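Local coordinates for protein beta-N-acetylglucosaminidase (Thermotoga maritima, PDB 3WO8) that probably hydrolyses terminal non-reducing N-acetyl-D-hexosamine residues in N-acetyl-beta-D-hexosaminides, as a glycoside hydrolase of family 3, at residues R105-A110 and E159-G164; H153-C158 and R206-R211; I352-E357 and F388-N393. All blocks are in the same frame, centred on the assembly; numbering follows the deposited sequence.

Contact 1 (R105-A110 and E159-G164); sequences RYSRVA and EGYLEG
Ser107 lies over one face of the Tyr161 ring in a CH-pi contact, its CB 3.9 Å from the ring centroid and offset toward the CD2-CE2 rim. The serine OG stands beside its own backbone N (chi1 -53°), and its hydrogen bond goes back to Thr103 O, one turn earlier. Tyr161 starts out away from helix 100-117, but its ring swings back against Ser107 and Ala110, so that CE1 meets Ala110 CB at 4.1 Å. The phenol ends share a water: it donates to Tyr106 OH (2.9 Å) and lies 2.7 Å from Tyr161 OH, at the edge of the Tyr161 ring and in its plane. Helices 100-117 and 147-164 are neighbouring outer helices of the TIM barrel, with axes only 6.7 Å apart at a crossing angle of -30°. Gly160 and Gly164 allow this: a CB on Gly160 would collide with Ser107 CB, and one on Gly164 with Arg108 O. Gly160 O instead receives a CA-H...O contact from Arg108 CA at 3.3 Å. At the exposed side of the contact, the extended Arg108 chain runs alongside Glu163. Glu163 OE1 sits above one face of the guanidinium, 3.1 Å from Arg108 NH1, a salt bridge held by charge alone.

Contact 2 (H153-C158 and R206-R211); sequences HGARAC and RKVLER
This is a largely apolar, buried helix-helix contact between two neighbouring helices of the TIM barrel, 147-164 and 203-211, with Val208 at its centre. The helix axes approach to 8.7 Å and cross at -36°, and the nearest CA atoms belong to Ala155 and Val208. The two methyls of Val208 go to different places. CG1, anti to the backbone N (chi1 176°), meets Cys158 SG at 3.5 Å. CG2 presses on the backbone between Gly154 and Ala155, 3.6 Å from Gly154 C, and also lies 4.0 Å from Ala155 CB. The absence of a side chain at Gly154 matters here, because a CB at that position would come tightly against the same methyl. Ala155 CB has a second, different neighbour at the exposed border: Arg211 lays its guanidinium flat across the methyl, which stands 3.9 Å above the plane and over its centre. The arginine chain is extended as far as CD and then bent at chi3 (59°). Its charge is answered by Glu159, through NH1. Glu159 also pairs with Arg156, so one carboxylate lies between two arginines and would be expected to ease their mutual repulsion. On the barrel side, Val208 and Cys158 both rest on Ile170 of strand 167-173, where Leu209 joins them. On the flank turned from helix 203-211, Ala157 packs on Ser107 and His153 on Thr103, so helix 147-164 is held between helices 100-117 and 203-211 and over its own following strand.

Contact 3 (I352-E357 and F388-N393); sequences IDHTSE and FFEVEN
Thr355, whose OG1 lies 4.0 Å from CE2 of the Phe389 ring, makes the shortest sound polar bond of this contact by donating OG1 to Glu357 O at 3.0 Å. The hydroxyl occupies the crowded position between backbone N and carbonyl carbon (chi1 56°), and it stands well above the plane of the carbonyl it serves, 59° out of it. The bond spans two residues and ties the threonine hydroxyl to the backbone where the loop leads into strand 357-363. An alanine here would probably leave Glu357 O without this hydroxyl mate and open a gap beside Phe389 CE2. His354 turns an edge toward the face of Phe389 in an offset edge-to-face pair, ring planes 63° apart, with CD2 of each ring meeting at 3.9 Å. The same His354 CD2 also lies 3.5 Å from Phe388 O. Polar links between the segments are slight: Val391 N gives a weak, bent bond to Ser356 O at 3.4 Å, and Ser356 OG a weak one to Glu390 OE2 at 3.5 Å. Glu357 CA points a CA-H...O contact at Val391 O, 3.1 Å away, while its CB packs against Val391 CB. The carboxylate of Glu357 continues alongside Asn393, and its OE2 is taken by Asp409 N. In the C-terminal domain, strands 357-363 and 391-397 are neighbouring parallel strands joined through helix 374-385, a beta-alpha-beta crossover, and regular pairing sets in with the bonds of Val391 and Asn393 to Val358. Because both hydrogen bonds between the segments are weak, aromatic and van der Waals contact makes up most of their meeting.

In the fold
Contacts 1 and 2 share helix 147-164 and lie with their centres 13 Å apart on the shell of the TIM barrel. That helix runs between 100-117, where Ser107 CB packs on Ala157 O, and 203-211, where Arg211 NH1 forms a salt bridge with Glu159 OE2 (2.8 Å). Contact 1 also borders the dimer: Arg105 makes a cation-pi contact with Phe335 of the second subunit, and Val109 packs on its Ile116. Contact 3 belongs to the C-terminal domain, with centres 45 Å from contact 1 and 53 Å from contact 2. In TIM-barrel hydrolases the active site lies at the C-terminal ends of the barrel strands, whereas contacts 1 and 2 are made by outer helices.

Contact 1 (R105-A110 and E159-G164)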
ATOM      1  N   ARG B 105      -8.689  -1.307  16.533  1.00 38.72           N
ATOM      2  CA  ARG B 105      -8.819  -2.088  15.305  1.00 39.06           C
ATOM      3  C   ARG B 105      -7.897  -1.560  14.224  1.00 39.76           C
ATOM      4  O   ARG B 105      -7.136  -2.332  13.637  1.00 39.48           O
ATOM      5  CB  ARG B 105     -10.272  -2.020  14.812  1.00 42.36           C
ATOM      6  CG  ARG B 105     -10.847  -3.367  14.446  1.00 45.87           C
ATOM      7  CD  ARG B 105     -11.068  -3.605  12.960  1.00 43.25           C
ATOM      8  NE  ARG B 105     -12.494  -3.656  12.627  1.00 42.54           N
ATOM      9  CZ  ARG B 105     -12.996  -4.271  11.555  1.00 45.53           C
ATOM     10  NH1 ARG B 105     -14.294  -4.237  11.337  1.00 47.95           N
ATOM     11  NH2 ARG B 105     -12.214  -4.890  10.673  1.00 47.03           N
ATOM     12  N   TYR B 106      -7.975  -0.245  13.978  1.00 36.96           N
ATOM     13  CA  TYR B 106      -7.138   0.415  12.972  1.00 39.53           C
ATOM     14  C   TYR B 106      -5.658   0.224  13.306  1.00 43.39           C
ATOM     15  O   TYR B 106      -4.873  -0.298  12.474  1.00 40.57           O
ATOM     16  CB  TYR B 106      -7.438   1.906  12.894  1.00 40.04           C
ATOM     17  CG  TYR B 106      -6.360   2.661  12.156  1.00 41.27           C
ATOM     18  CD1 TYR B 106      -6.242   2.574  10.761  1.00 44.56           C
ATOM     19  CD2 TYR B 106      -5.447   3.437  12.843  1.00 42.03           C
ATOM     20  CE1 TYR B 106      -5.230   3.237  10.074  1.00 45.10           C
ATOM     21  CE2 TYR B 106      -4.431   4.097  12.172  1.00 45.11           C
ATOM     22  CZ  TYR B 106      -4.306   4.000  10.795  1.00 45.19           C
ATOM     23  OH  TYR B 106      -3.269   4.688  10.175  1.00 41.01           O
ATOM     24  N   SER B 107      -5.316   0.624  14.541  1.00 40.50           N
ATOM     25  CA  SER B 107      -3.958   0.543  15.037  1.00 39.68           C
ATOM     26  C   SER B 107      -3.396  -0.819  14.835  1.00 38.00           C
ATOM     27  O   SER B 107      -2.238  -0.942  14.444  1.00 40.10           O
ATOM     28  CB  SER B 107      -3.893   0.928  16.498  1.00 37.64           C
ATOM     29  OG  SER B 107      -4.504   2.195  16.664  1.00 40.26           O
ATOM     30  N   ARG B 108      -4.211  -1.844  15.045  1.00 38.77           N
ATOM     31  CA  ARG B 108      -3.754  -3.216  14.864  1.00 42.14           C
ATOM     32  C   ARG B 108      -3.473  -3.539  13.387  1.00 41.57           C
ATOM     33  O   ARG B 108      -2.408  -4.141  13.046  1.00 36.33           O
ATOM     34  CB  ARG B 108      -4.785  -4.179  15.420  1.00 51.33           C
ATOM     35  CG  ARG B 108      -4.333  -5.639  15.501  1.00 58.07           C
ATOM     36  CD  ARG B 108      -5.542  -6.525  15.797  1.00 69.88           C
ATOM     37  NE  ARG B 108      -5.242  -7.961  15.806  1.00 80.74           N
ATOM     38  CZ  ARG B 108      -5.896  -8.886  16.529  1.00 93.55           C
ATOM     39  NH1 ARG B 108      -5.522 -10.160  16.447  1.00 95.86           N
ATOM     40  NH2 ARG B 108      -6.913  -8.566  17.343  1.00 89.26           N
ATOM     41  N   VAL B 109      -4.391  -3.146  12.499  1.00 36.08           N
ATOM     42  CA  VAL B 109      -4.126  -3.443  11.099  1.00 38.62           C
ATOM     43  C   VAL B 109      -2.934  -2.627  10.638  1.00 35.58           C
ATOM     44  O   VAL B 109      -2.094  -3.118   9.865  1.00 38.06           O
ATOM     45  CB  VAL B 109      -5.329  -3.278  10.106  1.00 41.24           C
ATOM     46  CG1 VAL B 109      -6.688  -3.361  10.783  1.00 41.65           C
ATOM     47  CG2 VAL B 109      -5.235  -2.018   9.285  1.00 40.24           C
ATOM     48  N   ALA B 110      -2.853  -1.382  11.099  1.00 31.69           N
ATOM     49  CA  ALA B 110      -1.707  -0.530  10.743  1.00 31.03           C
ATOM     50  C   ALA B 110      -0.418  -1.128  11.251  1.00 30.95           C
ATOM     51  O   ALA B 110       0.563  -1.273  10.516  1.00 30.73           O
ATOM     52  CB  ALA B 110      -1.884   0.840  11.325  1.00 32.49           C
ATOM     53  N   GLU B 159      -2.373  -0.278  22.415  1.00 48.22           N
ATOM     54  CA  GLU B 159      -2.660  -1.718  22.460  1.00 52.46           C
ATOM     55  C   GLU B 159      -2.689  -2.300  21.053  1.00 49.42           C
ATOM     56  O   GLU B 159      -2.028  -3.315  20.781  1.00 39.43           O
ATOM     57  CB  GLU B 159      -4.014  -1.993  23.131  1.00 62.15           C
ATOM     58  CG  GLU B 159      -4.035  -1.787  24.649  1.00 70.09           C
ATOM     59  CD  GLU B 159      -5.438  -1.591  25.234  1.00 76.66           C
ATOM     60  OE1 GLU B 159      -6.442  -1.892  24.538  1.00 80.17           O
ATOM     61  OE2 GLU B 159      -5.531  -1.120  26.395  1.00 78.50           O
ATOM     62  N   GLY B 160      -3.452  -1.636  20.171  1.00 44.48           N
ATOM     63  CA  GLY B 160      -3.549  -2.033  18.757  1.00 43.32           C
ATOM     64  C   GLY B 160      -2.187  -2.196  18.093  1.00 43.59           C
ATOM     65  O   GLY B 160      -1.857  -3.255  17.540  1.00 45.47           O
ATOM     66  N   TYR B 161      -1.365  -1.159  18.187  1.00 40.46           N
ATOM     67  CA  TYR B 161      -0.076  -1.188  17.535  1.00 38.52           C
ATOM     68  C   TYR B 161       0.799  -2.295  18.115  1.00 37.47           C
ATOM     69  O   TYR B 161       1.588  -2.916  17.411  1.00 38.48           O
ATOM     70  CB  TYR B 161       0.642   0.155  17.689  1.00 39.89           C
ATOM     71  CG  TYR B 161       0.146   1.305  16.828  1.00 39.58           C
ATOM     72  CD1 TYR B 161       0.325   1.304  15.446  1.00 36.86           C
ATOM     73  CD2 TYR B 161      -0.472   2.424  17.401  1.00 42.54           C
ATOM     74  CE1 TYR B 161      -0.128   2.372  14.660  1.00 37.18           C
ATOM     75  CE2 TYR B 161      -0.939   3.491  16.615  1.00 40.21           C
ATOM     76  CZ  TYR B 161      -0.762   3.460  15.243  1.00 36.16           C
ATOM     77  OH  TYR B 161      -1.178   4.517  14.460  1.00 32.11           O
ATOM     78  N   LEU B 162       0.718  -2.523  19.410  1.00 39.23           N
ATOM     79  CA  LEU B 162       1.568  -3.582  19.982  1.00 42.23           C
ATOM     80  C   LEU B 162       1.066  -4.949  19.555  1.00 39.84           C
ATOM     81  O   LEU B 162       1.871  -5.837  19.272  1.00 36.93           O
ATOM     82  CB  LEU B 162       1.619  -3.527  21.500  1.00 44.72           C
ATOM     83  CG  LEU B 162       2.290  -2.277  22.044  1.00 49.35           C
ATOM     84  CD1 LEU B 162       1.503  -1.708  23.224  1.00 49.18           C
ATOM     85  CD2 LEU B 162       3.742  -2.598  22.413  1.00 49.72           C
ATOM     86  N   GLU B 163      -0.260  -5.113  19.506  1.00 39.18           N
ATOM     87  CA  GLU B 163      -0.831  -6.390  19.133  1.00 40.15           C
ATOM     88  C   GLU B 163      -0.302  -6.669  17.733  1.00 39.54           C
ATOM     89  O   GLU B 163       0.124  -7.774  17.456  1.00 34.66           O
ATOM     90  CB  GLU B 163      -2.374  -6.349  19.145  1.00 51.52           C
ATOM     91  CG  GLU B 163      -3.104  -7.574  19.720  1.00 64.71           C
ATOM     92  CD  GLU B 163      -2.580  -8.923  19.213  1.00 76.67           C
ATOM     93  OE1 GLU B 163      -3.081  -9.410  18.167  1.00 77.78           O
ATOM     94  OE2 GLU B 163      -1.679  -9.504  19.881  1.00 80.10           O
ATOM     95  N   GLY B 164      -0.289  -5.638  16.872  1.00 40.71           N
ATOM     96  CA  GLY B 164       0.125  -5.782  15.456  1.00 39.59           C
ATOM     97  C   GLY B 164       1.609  -6.038  15.230  1.00 39.03           C
ATOM     98  O   GLY B 164       2.024  -6.644  14.228  1.00 38.42           O
TER
HETATM   99  O   HOH W   1      -0.856   4.267  11.768  1.00 30.58           O

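Contact 2 (H153-C158 and R206-R211)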
ATOM      1  N   HIS B 153      -8.843   6.456  23.723  1.00 52.89           N
ATOM      2  CA  HIS B 153      -8.407   6.153  22.374  1.00 49.51           C
ATOM      3  C   HIS B 153      -6.897   5.907  22.327  1.00 45.56           C
ATOM      4  O   HIS B 153      -6.433   4.949  21.682  1.00 45.91           O
ATOM      5  CB  HIS B 153      -8.860   7.228  21.432  1.00 49.58           C
ATOM      6  CG  HIS B 153     -10.327   7.182  21.162  1.00 52.53           C
ATOM      7  ND1 HIS B 153     -11.253   7.779  21.986  1.00 55.77           N
ATOM      8  CD2 HIS B 153     -11.034   6.617  20.155  1.00 57.22           C
ATOM      9  CE1 HIS B 153     -12.466   7.600  21.490  1.00 56.46           C
ATOM     10  NE2 HIS B 153     -12.361   6.896  20.380  1.00 57.59           N
ATOM     11  N   GLY B 154      -6.145   6.709  23.077  1.00 41.13           N
ATOM     12  CA  GLY B 154      -4.701   6.564  23.120  1.00 39.15           C
ATOM     13  C   GLY B 154      -4.209   5.191  23.550  1.00 38.53           C
ATOM     14  O   GLY B 154      -3.202   4.636  22.998  1.00 37.20           O
ATOM     15  N   ALA B 155      -4.888   4.640  24.556  1.00 37.30           N
ATOM     16  CA  ALA B 155      -4.431   3.375  25.121  1.00 38.33           C
ATOM     17  C   ALA B 155      -4.877   2.286  24.197  1.00 39.32           C
ATOM     18  O   ALA B 155      -4.080   1.419  23.837  1.00 38.24           O
ATOM     19  CB  ALA B 155      -4.953   3.146  26.529  1.00 38.09           C
ATOM     20  N   ARG B 156      -6.122   2.370  23.746  1.00 39.52           N
ATOM     21  CA  ARG B 156      -6.588   1.414  22.715  1.00 45.88           C
ATOM     22  C   ARG B 156      -5.634   1.388  21.507  1.00 43.67           C
ATOM     23  O   ARG B 156      -5.301   0.323  20.988  1.00 44.36           O
ATOM     24  CB  ARG B 156      -8.003   1.751  22.253  1.00 52.07           C
ATOM     25  CG  ARG B 156      -9.037   1.786  23.376  1.00 56.50           C
ATOM     26  CD  ARG B 156      -9.804   0.490  23.594  1.00 57.31           C
ATOM     27  NE  ARG B 156      -8.980  -0.724  23.554  1.00 60.07           N
ATOM     28  CZ  ARG B 156      -9.433  -1.915  23.122  1.00 67.00           C
ATOM     29  NH1 ARG B 156     -10.700  -2.065  22.697  1.00 63.08           N
ATOM     30  NH2 ARG B 156      -8.618  -2.966  23.094  1.00 64.38           N
ATOM     31  N   ALA B 157      -5.161   2.565  21.107  1.00 40.83           N
ATOM     32  CA  ALA B 157      -4.266   2.683  19.976  1.00 42.32           C
ATOM     33  C   ALA B 157      -2.937   2.040  20.256  1.00 43.64           C
ATOM     34  O   ALA B 157      -2.370   1.316  19.418  1.00 38.08           O
ATOM     35  CB  ALA B 157      -4.051   4.142  19.651  1.00 45.93           C
ATOM     36  N   CYS B 158      -2.417   2.311  21.445  1.00 44.83           N
ATOM     37  CA  CYS B 158      -1.140   1.729  21.787  1.00 44.69           C
ATOM     38  C   CYS B 158      -1.281   0.203  21.823  1.00 45.77           C
ATOM     39  O   CYS B 158      -0.428  -0.519  21.283  1.00 46.03           O
ATOM     40  CB  CYS B 158      -0.628   2.306  23.096  1.00 48.45           C
ATOM     41  SG  CYS B 158      -0.076   4.033  23.007  1.00 43.05           S
ATOM     42  N   ARG B 206      -0.792   9.580  31.403  1.00 48.91           N
ATOM     43  CA  ARG B 206      -0.841   8.793  32.623  1.00 49.84           C
ATOM     44  C   ARG B 206      -1.548   7.511  32.336  1.00 45.94           C
ATOM     45  O   ARG B 206      -1.074   6.448  32.708  1.00 45.74           O
ATOM     46  CB  ARG B 206      -1.617   9.529  33.731  1.00 52.95           C
ATOM     47  CG  ARG B 206      -1.184  10.966  33.948  1.00 52.07           C
ATOM     48  CD  ARG B 206      -1.472  11.477  35.322  1.00 50.27           C
ATOM     49  NE  ARG B 206      -2.678  12.299  35.436  1.00 50.45           N
ATOM     50  CZ  ARG B 206      -3.702  12.028  36.238  1.00 48.20           C
ATOM     51  NH1 ARG B 206      -3.693  10.933  36.965  1.00 50.55           N
ATOM     52  NH2 ARG B 206      -4.740  12.851  36.324  1.00 50.03           N
ATOM     53  N   LYS B 207      -2.706   7.622  31.700  1.00 50.54           N
ATOM     54  CA  LYS B 207      -3.530   6.443  31.425  1.00 57.24           C
ATOM     55  C   LYS B 207      -2.785   5.434  30.556  1.00 52.81           C
ATOM     56  O   LYS B 207      -2.672   4.264  30.952  1.00 51.98           O
ATOM     57  CB  LYS B 207      -4.915   6.807  30.873  1.00 61.84           C
ATOM     58  CG  LYS B 207      -5.995   6.898  31.959  1.00 72.35           C
ATOM     59  CD  LYS B 207      -5.604   7.745  33.194  1.00 76.94           C
ATOM     60  CE  LYS B 207      -6.526   7.550  34.421  1.00 75.02           C
ATOM     61  NZ  LYS B 207      -5.822   6.982  35.606  1.00 66.72           N
ATOM     62  N   VAL B 208      -2.215   5.870  29.435  1.00 44.88           N
ATOM     63  CA  VAL B 208      -1.461   4.923  28.596  1.00 44.89           C
ATOM     64  C   VAL B 208      -0.278   4.346  29.342  1.00 44.97           C
ATOM     65  O   VAL B 208       0.008   3.145  29.242  1.00 44.77           O
ATOM     66  CB  VAL B 208      -0.954   5.542  27.266  1.00 43.41           C
ATOM     67  CG1 VAL B 208      -0.085   4.553  26.475  1.00 42.30           C
ATOM     68  CG2 VAL B 208      -2.125   5.992  26.417  1.00 42.02           C
ATOM     69  N   LEU B 209       0.421   5.204  30.084  1.00 51.41           N
ATOM     70  CA  LEU B 209       1.761   4.855  30.593  1.00 50.67           C
ATOM     71  C   LEU B 209       1.751   3.859  31.744  1.00 51.43           C
ATOM     72  O   LEU B 209       2.682   3.071  31.875  1.00 46.41           O
ATOM     73  CB  LEU B 209       2.577   6.109  30.950  1.00 49.05           C
ATOM     74  CG  LEU B 209       3.290   6.749  29.762  1.00 48.41           C
ATOM     75  CD1 LEU B 209       3.922   8.068  30.149  1.00 46.07           C
ATOM     76  CD2 LEU B 209       4.346   5.807  29.192  1.00 49.35           C
ATOM     77  N   GLU B 210       0.706   3.890  32.563  1.00 55.96           N
ATOM     78  CA  GLU B 210       0.584   2.923  33.654  1.00 67.64           C
ATOM     79  C   GLU B 210      -0.183   1.643  33.268  1.00 69.73           C
ATOM     80  O   GLU B 210      -0.248   0.692  34.045  1.00 65.13           O
ATOM     81  CB  GLU B 210       0.006   3.601  34.904  1.00 77.45           C
ATOM     82  CG  GLU B 210      -1.469   3.998  34.839  1.00 78.84           C
ATOM     83  CD  GLU B 210      -1.768   5.292  35.605  1.00 82.02           C
ATOM     84  OE1 GLU B 210      -0.824   5.948  36.137  1.00 64.47           O
ATOM     85  OE2 GLU B 210      -2.965   5.667  35.652  1.00 90.29           O
ATOM     86  N   ARG B 211      -0.727   1.618  32.055  1.00 72.31           N
ATOM     87  CA  ARG B 211      -1.298   0.410  31.493  1.00 76.95           C
ATOM     88  C   ARG B 211      -0.320  -0.344  30.570  1.00 78.91           C
ATOM     89  O   ARG B 211      -0.402  -1.570  30.469  1.00 85.86           O
ATOM     90  CB  ARG B 211      -2.597   0.739  30.753  1.00 82.97           C
ATOM     91  CG  ARG B 211      -3.748   1.103  31.686  1.00 90.43           C
ATOM     92  CD  ARG B 211      -4.982   1.630  30.950  1.00 93.53           C
ATOM     93  NE  ARG B 211      -5.540   0.674  29.982  1.00100.02           N
ATOM     94  CZ  ARG B 211      -6.676   0.851  29.293  1.00 98.55           C
ATOM     95  NH1 ARG B 211      -7.086  -0.086  28.433  1.00 96.58           N
ATOM     96  NH2 ARG B 211      -7.409   1.956  29.448  1.00 86.14           N
TER

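Contact 3 (I352-E357 and F388-N393)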
ATOM      1  N   ILE B 352      31.903  -3.203 -14.717  1.00 81.03           N
ATOM      2  CA  ILE B 352      32.095  -2.164 -15.755  1.00 85.19           C
ATOM      3  C   ILE B 352      32.555  -0.883 -15.080  1.00 82.76           C
ATOM      4  O   ILE B 352      32.110  -0.562 -13.972  1.00 71.36           O
ATOM      5  CB  ILE B 352      30.822  -1.883 -16.593  1.00 86.46           C
ATOM      6  CG1 ILE B 352      30.343  -3.150 -17.313  1.00 83.84           C
ATOM      7  CG2 ILE B 352      31.100  -0.830 -17.659  1.00 91.99           C
ATOM      8  CD1 ILE B 352      28.857  -3.191 -17.558  1.00 80.98           C
ATOM      9  N   ASP B 353      33.471  -0.176 -15.743  1.00 90.33           N
ATOM     10  CA  ASP B 353      34.031   1.059 -15.192  1.00 93.51           C
ATOM     11  C   ASP B 353      32.922   2.092 -15.235  1.00 89.21           C
ATOM     12  O   ASP B 353      32.265   2.272 -16.276  1.00 77.35           O
ATOM     13  CB  ASP B 353      35.247   1.565 -15.994  1.00 99.35           C
ATOM     14  CG  ASP B 353      36.522   0.708 -15.798  1.00 98.73           C
ATOM     15  OD1 ASP B 353      36.557  -0.234 -14.971  1.00 83.74           O
ATOM     16  OD2 ASP B 353      37.520   1.002 -16.491  1.00102.50           O
ATOM     17  N   HIS B 354      32.690   2.732 -14.091  1.00 85.17           N
ATOM     18  CA  HIS B 354      31.726   3.796 -14.020  1.00 84.30           C
ATOM     19  C   HIS B 354      32.294   4.925 -14.902  1.00 83.55           C
ATOM     20  O   HIS B 354      33.241   5.620 -14.538  1.00 80.18           O
ATOM     21  CB  HIS B 354      31.450   4.233 -12.573  1.00 86.38           C
ATOM     22  CG  HIS B 354      31.003   5.663 -12.456  1.00106.06           C
ATOM     23  ND1 HIS B 354      31.729   6.620 -11.773  1.00113.16           N
ATOM     24  CD2 HIS B 354      29.930   6.310 -12.974  1.00116.88           C
ATOM     25  CE1 HIS B 354      31.112   7.786 -11.859  1.00113.06           C
ATOM     26  NE2 HIS B 354      30.020   7.628 -12.586  1.00114.82           N
ATOM     27  N   THR B 355      31.732   5.038 -16.101  1.00 78.46           N
ATOM     28  CA  THR B 355      32.002   6.140 -16.991  1.00 72.46           C
ATOM     29  C   THR B 355      31.247   7.354 -16.480  1.00 73.55           C
ATOM     30  O   THR B 355      30.453   7.279 -15.548  1.00 70.58           O
ATOM     31  CB  THR B 355      31.508   5.822 -18.406  1.00 71.92           C
ATOM     32  OG1 THR B 355      30.111   5.500 -18.366  1.00 68.83           O
ATOM     33  CG2 THR B 355      32.264   4.652 -18.984  1.00 73.05           C
ATOM     34  N   SER B 356      31.465   8.488 -17.104  1.00 79.18           N
ATOM     35  CA  SER B 356      30.797   9.696 -16.638  1.00 83.94           C
ATOM     36  C   SER B 356      29.314   9.747 -17.068  1.00 76.08           C
ATOM     37  O   SER B 356      28.423  10.234 -16.336  1.00 69.92           O
ATOM     38  CB  SER B 356      31.549  10.915 -17.155  1.00 88.81           C
ATOM     39  OG  SER B 356      31.105  12.064 -16.473  1.00 97.89           O
ATOM     40  N   GLU B 357      29.059   9.261 -18.273  1.00 66.98           N
ATOM     41  CA  GLU B 357      27.704   9.246 -18.772  1.00 65.69           C
ATOM     42  C   GLU B 357      27.351   7.913 -19.381  1.00 55.82           C
ATOM     43  O   GLU B 357      28.200   7.221 -19.971  1.00 49.38           O
ATOM     44  CB  GLU B 357      27.454  10.381 -19.783  1.00 71.19           C
ATOM     45  CG  GLU B 357      27.866  10.081 -21.217  1.00 73.96           C
ATOM     46  CD  GLU B 357      26.802   9.355 -22.040  1.00 75.29           C
ATOM     47  OE1 GLU B 357      25.653   9.859 -22.112  1.00 63.89           O
ATOM     48  OE2 GLU B 357      27.146   8.303 -22.647  1.00 74.58           O
ATOM     49  N   PHE B 388      23.370   6.063 -10.108  1.00 48.11           N
ATOM     50  CA  PHE B 388      24.747   5.621 -10.354  1.00 45.10           C
ATOM     51  C   PHE B 388      25.520   6.360 -11.460  1.00 44.43           C
ATOM     52  O   PHE B 388      26.647   6.001 -11.757  1.00 43.31           O
ATOM     53  CB  PHE B 388      24.708   4.161 -10.777  1.00 46.49           C
ATOM     54  CG  PHE B 388      23.856   3.298  -9.915  1.00 47.76           C
ATOM     55  CD1 PHE B 388      24.382   2.692  -8.795  1.00 47.91           C
ATOM     56  CD2 PHE B 388      22.525   3.068 -10.240  1.00 51.83           C
ATOM     57  CE1 PHE B 388      23.598   1.878  -7.995  1.00 51.65           C
ATOM     58  CE2 PHE B 388      21.729   2.249  -9.454  1.00 54.73           C
ATOM     59  CZ  PHE B 388      22.267   1.655  -8.323  1.00 55.29           C
ATOM     60  N   PHE B 389      24.897   7.329 -12.114  1.00 46.29           N
ATOM     61  CA  PHE B 389      25.547   8.149 -13.138  1.00 46.94           C
ATOM     62  C   PHE B 389      25.163   9.638 -13.032  1.00 52.43           C
ATOM     63  O   PHE B 389      23.999  10.010 -12.777  1.00 52.13           O
ATOM     64  CB  PHE B 389      25.196   7.634 -14.507  1.00 46.30           C
ATOM     65  CG  PHE B 389      25.669   6.256 -14.748  1.00 50.05           C
ATOM     66  CD1 PHE B 389      24.953   5.183 -14.289  1.00 48.64           C
ATOM     67  CD2 PHE B 389      26.868   6.026 -15.422  1.00 54.33           C
ATOM     68  CE1 PHE B 389      25.405   3.901 -14.510  1.00 49.22           C
ATOM     69  CE2 PHE B 389      27.328   4.745 -15.639  1.00 50.89           C
ATOM     70  CZ  PHE B 389      26.591   3.683 -15.185  1.00 51.83           C
ATOM     71  N   GLU B 390      26.159  10.486 -13.268  1.00 63.85           N
ATOM     72  CA  GLU B 390      25.993  11.946 -13.093  1.00 68.10           C
ATOM     73  C   GLU B 390      25.470  12.611 -14.367  1.00 56.17           C
ATOM     74  O   GLU B 390      25.031  13.766 -14.342  1.00 54.96           O
ATOM     75  CB  GLU B 390      27.302  12.589 -12.618  1.00 78.33           C
ATOM     76  CG  GLU B 390      28.522  12.240 -13.461  1.00 86.42           C
ATOM     77  CD  GLU B 390      29.814  12.373 -12.678  1.00101.62           C
ATOM     78  OE1 GLU B 390      29.918  11.786 -11.577  1.00101.77           O
ATOM     79  OE2 GLU B 390      30.736  13.060 -13.168  1.00115.22           O
ATOM     80  N   VAL B 391      25.533  11.865 -15.473  1.00 48.27           N
ATOM     81  CA  VAL B 391      24.937  12.296 -16.728  1.00 46.44           C
ATOM     82  C   VAL B 391      24.356  11.131 -17.547  1.00 42.08           C
ATOM     83  O   VAL B 391      24.926  10.055 -17.612  1.00 37.86           O
ATOM     84  CB  VAL B 391      25.972  13.050 -17.585  1.00 44.12           C
ATOM     85  CG1 VAL B 391      25.278  13.805 -18.697  1.00 41.94           C
ATOM     86  CG2 VAL B 391      26.796  13.999 -16.726  1.00 42.88           C
ATOM     87  N   GLU B 392      23.228  11.374 -18.190  1.00 41.97           N
ATOM     88  CA  GLU B 392      22.546  10.334 -18.909  1.00 46.10           C
ATOM     89  C   GLU B 392      21.713  10.887 -20.060  1.00 47.04           C
ATOM     90  O   GLU B 392      20.949  11.829 -19.893  1.00 55.58           O
ATOM     91  CB  GLU B 392      21.735   9.425 -17.970  1.00 50.21           C
ATOM     92  CG  GLU B 392      20.654  10.055 -17.125  1.00 55.35           C
ATOM     93  CD  GLU B 392      19.693   9.036 -16.481  1.00 60.95           C
ATOM     94  OE1 GLU B 392      18.619   8.799 -17.075  1.00 68.63           O
ATOM     95  OE2 GLU B 392      19.977   8.480 -15.390  1.00 54.38           O
ATOM     96  N   ASN B 393      21.961  10.343 -21.254  1.00 47.73           N
ATOM     97  CA  ASN B 393      21.153  10.617 -22.434  1.00 46.67           C
ATOM     98  C   ASN B 393      20.101   9.515 -22.543  1.00 40.86           C
ATOM     99  O   ASN B 393      20.420   8.378 -22.745  1.00 42.82           O
ATOM    100  CB  ASN B 393      22.006  10.700 -23.724  1.00 43.03           C
ATOM    101  CG  ASN B 393      21.147  10.878 -25.006  1.00 44.55           C
ATOM    102  OD1 ASN B 393      20.007  11.383 -24.965  1.00 46.95           O
ATOM    103  ND2 ASN B 393      21.703  10.478 -26.153  1.00 43.68           N
TER